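Local coordinates for protein CCN family member 3 (Rattus norvegicus, PDB 5NB8) that acts as a secreted signalling protein that binds integrins and the receptor NOTCH1 to control cell proliferation, adhesion, migration and differentiation, at residues N5-D9 with G10-R14. Numbering follows the deposited sequence.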
ATOM      1  N   ASN A   5     -19.214  -8.409  -8.409  1.00 39.34           N
ATOM      2  CA  ASN A   5     -17.785  -8.690  -8.335  1.00 36.54           C
ATOM      3  C   ASN A   5     -16.994  -7.506  -8.893  1.00 39.93           C
ATOM      4  O   ASN A   5     -17.555  -6.559  -9.448  1.00 39.39           O
ATOM      5  CB  ASN A   5     -17.462  -9.967  -9.106  1.00 35.93           C
ATOM      6  CG  ASN A   5     -18.269 -11.171  -8.619  1.00 35.26           C
ATOM      7  OD1 ASN A   5     -18.580 -11.297  -7.437  1.00 42.60           O
ATOM      8  ND2 ASN A   5     -18.616 -12.051  -9.540  1.00 34.45           N
ATOM      9  N   CYS A   6     -15.671  -7.563  -8.739  1.00 31.93           N
ATOM     10  CA  CYS A   6     -14.752  -6.528  -9.188  1.00 37.46           C
ATOM     11  C   CYS A   6     -13.672  -7.135 -10.071  1.00 40.66           C
ATOM     12  O   CYS A   6     -13.317  -8.303  -9.931  1.00 41.53           O
ATOM     13  CB  CYS A   6     -14.050  -5.822  -8.022  1.00 42.72           C
ATOM     14  SG  CYS A   6     -15.048  -5.259  -6.640  1.00 46.06           S
ATOM     15  N   VAL A   7     -13.117  -6.315 -10.961  1.00 36.20           N
ATOM     16  CA  VAL A   7     -11.973  -6.711 -11.770  1.00 29.42           C
ATOM     17  C   VAL A   7     -10.818  -5.779 -11.435  1.00 35.85           C
ATOM     18  O   VAL A   7     -10.972  -4.552 -11.461  1.00 35.64           O
ATOM     19  CB  VAL A   7     -12.296  -6.672 -13.270  1.00 37.08           C
ATOM     20  CG1 VAL A   7     -11.182  -7.301 -14.040  1.00 36.45           C
ATOM     21  CG2 VAL A   7     -13.646  -7.392 -13.557  1.00 34.33           C
ATOM     22  N   PHE A   8      -9.676  -6.359 -11.096  1.00 30.86           N
ATOM     23  CA  PHE A   8      -8.485  -5.563 -10.833  1.00 35.92           C
ATOM     24  C   PHE A   8      -7.321  -6.211 -11.550  1.00 29.14           C
ATOM     25  O   PHE A   8      -7.045  -7.389 -11.319  1.00 33.32           O
ATOM     26  CB  PHE A   8      -8.177  -5.457  -9.335  1.00 33.67           C
ATOM     27  CG  PHE A   8      -6.884  -4.750  -9.048  1.00 41.39           C
ATOM     28  CD1 PHE A   8      -6.805  -3.367  -9.140  1.00 46.73           C
ATOM     29  CD2 PHE A   8      -5.741  -5.469  -8.721  1.00 39.40           C
ATOM     30  CE1 PHE A   8      -5.612  -2.715  -8.902  1.00 48.43           C
ATOM     31  CE2 PHE A   8      -4.556  -4.825  -8.478  1.00 44.60           C
ATOM     32  CZ  PHE A   8      -4.486  -3.441  -8.571  1.00 40.19           C
ATOM     33  N   ASP A   9      -6.642  -5.437 -12.403  1.00 34.68           N
ATOM     34  CA  ASP A   9      -5.430  -5.882 -13.089  1.00 30.47           C
ATOM     35  C   ASP A   9      -5.653  -7.233 -13.764  1.00 33.51           C
ATOM     36  O   ASP A   9      -4.803  -8.134 -13.723  1.00 31.72           O
ATOM     37  CB  ASP A   9      -4.246  -5.929 -12.113  1.00 33.88           C
ATOM     38  CG  ASP A   9      -2.910  -6.097 -12.816  1.00 42.23           C
ATOM     39  OD1 ASP A   9      -2.798  -5.731 -13.999  1.00 46.05           O
ATOM     40  OD2 ASP A   9      -1.979  -6.629 -12.182  1.00 46.60           O
ATOM     41  N   GLY A  10      -6.841  -7.395 -14.351  1.00 31.65           N
ATOM     42  CA  GLY A  10      -7.153  -8.588 -15.109  1.00 28.12           C
ATOM     43  C   GLY A  10      -7.626  -9.770 -14.296  1.00 27.66           C
ATOM     44  O   GLY A  10      -7.845 -10.843 -14.868  1.00 35.41           O
ATOM     45  N   VAL A  11      -7.811  -9.610 -12.990  1.00 27.11           N
ATOM     46  CA  VAL A  11      -8.270 -10.689 -12.125  1.00 32.18           C
ATOM     47  C   VAL A  11      -9.643 -10.326 -11.575  1.00 30.01           C
ATOM     48  O   VAL A  11      -9.857  -9.194 -11.122  1.00 31.41           O
ATOM     49  CB  VAL A  11      -7.272 -10.948 -10.986  1.00 34.06           C
ATOM     50  CG1 VAL A  11      -7.776 -12.075 -10.084  1.00 26.73           C
ATOM     51  CG2 VAL A  11      -5.888 -11.280 -11.558  1.00 32.41           C
ATOM     52  N   ILE A  12     -10.566 -11.280 -11.608  1.00 30.34           N
ATOM     53  CA  ILE A  12     -11.882 -11.052 -11.006  1.00 27.24           C
ATOM     54  C   ILE A  12     -11.783 -11.344  -9.523  1.00 27.05           C
ATOM     55  O   ILE A  12     -11.250 -12.384  -9.122  1.00 31.42           O
ATOM     56  CB  ILE A  12     -12.963 -11.934 -11.651  1.00 27.90           C
ATOM     57  CG1 ILE A  12     -13.175 -11.579 -13.116  1.00 32.91           C
ATOM     58  CG2 ILE A  12     -14.305 -11.828 -10.855  1.00 33.29           C
ATOM     59  CD1 ILE A  12     -13.972 -12.636 -13.867  1.00 33.62           C
ATOM     60  N   TYR A  13     -12.294 -10.434  -8.709  1.00 26.93           N
ATOM     61  CA  TYR A  13     -12.408 -10.634  -7.273  1.00 29.25           C
ATOM     62  C   TYR A  13     -13.883 -10.592  -6.898  1.00 33.74           C
ATOM     63  O   TYR A  13     -14.633  -9.753  -7.404  1.00 39.55           O
ATOM     64  CB  TYR A  13     -11.597  -9.574  -6.512  1.00 35.62           C
ATOM     65  CG  TYR A  13     -10.110  -9.725  -6.785  1.00 38.79           C
ATOM     66  CD1 TYR A  13      -9.360 -10.703  -6.139  1.00 36.47           C
ATOM     67  CD2 TYR A  13      -9.477  -8.936  -7.728  1.00 35.34           C
ATOM     68  CE1 TYR A  13      -7.999 -10.867  -6.414  1.00 42.32           C
ATOM     69  CE2 TYR A  13      -8.129  -9.087  -8.005  1.00 31.33           C
ATOM     70  CZ  TYR A  13      -7.397 -10.041  -7.344  1.00 34.66           C
ATOM     71  OH  TYR A  13      -6.067 -10.177  -7.642  1.00 41.21           O
ATOM     72  N   ARG A  14     -14.301 -11.499  -6.025  1.00 36.49           N
ATOM     73  CA  ARG A  14     -15.712 -11.563  -5.704  1.00 35.80           C
ATOM     74  C   ARG A  14     -16.054 -10.512  -4.660  1.00 39.40           C
ATOM     75  O   ARG A  14     -15.183 -10.000  -3.950  1.00 44.25           O
ATOM     76  CB  ARG A  14     -16.099 -12.972  -5.239  1.00 46.73           C
ATOM     77  CG  ARG A  14     -16.209 -13.971  -6.405  1.00 42.55           C
ATOM     78  CD  ARG A  14     -16.421 -15.405  -5.949  1.00 49.83           C
ATOM     79  NE  ARG A  14     -15.261 -15.906  -5.221  1.00 56.26           N
ATOM     80  CZ  ARG A  14     -15.205 -16.043  -3.900  1.00 62.86           C
ATOM     81  NH1 ARG A  14     -16.263 -15.735  -3.155  1.00 53.04           N
ATOM     82  NH2 ARG A  14     -14.095 -16.499  -3.328  1.00 63.83           N
TER
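Phe8 and Tyr13 meet diagonally on the face of a two-stranded hairpin that also carries Cys6 and Val11. The tyrosine ring leans back along its strand so that its CE2 comes to 3.9 Å from Phe8 CB, near the plane of the phenyl ring. With CG anti to the backbone N (chi1 175°), Phe8 sends its own ring away from the neighbouring strand, and Asp9 CB lies 3.7 Å above one face, toward the rim. Both rings also meet Phe19: that of Tyr13 stacks on it, while that of Phe8 inclines by about 40°. On the other face, Val7 and Ile12 form the non-hydrogen-bonded pair, a loose apolar contact with Val7 CG2 4.2 Å from Ile12 CG1. Ile12 CG2 reaches on to the CB of Asn5. At the open end the side chains of Asn5 and Arg14 run alongside each other in a common direction, the amide turned 80° from the guanidinium plane; Asn5 OD1 sits 3.7 Å from Arg14 CB and accepts a hydrogen bond from Asn15 N. Two backbone bonds join Cys6 and Tyr13, the one from Cys6 N to Tyr13 O being 2.8 Å and almost straight. Phe8 and Val11 form the second hydrogen-bonded pair, in which Val11 N approaches Phe8 O from above the carbonyl plane at 2.9 Å. Asp9 and Gly10, both with positive phi, make the corner. This is a 2:2 beta hairpin, its two-residue loop forming a type I' turn, part of the von Willebrand factor type C domain and tied by the Cys6–Cys29 disulfide to strand 25-30 of the adjoining three-stranded sheet.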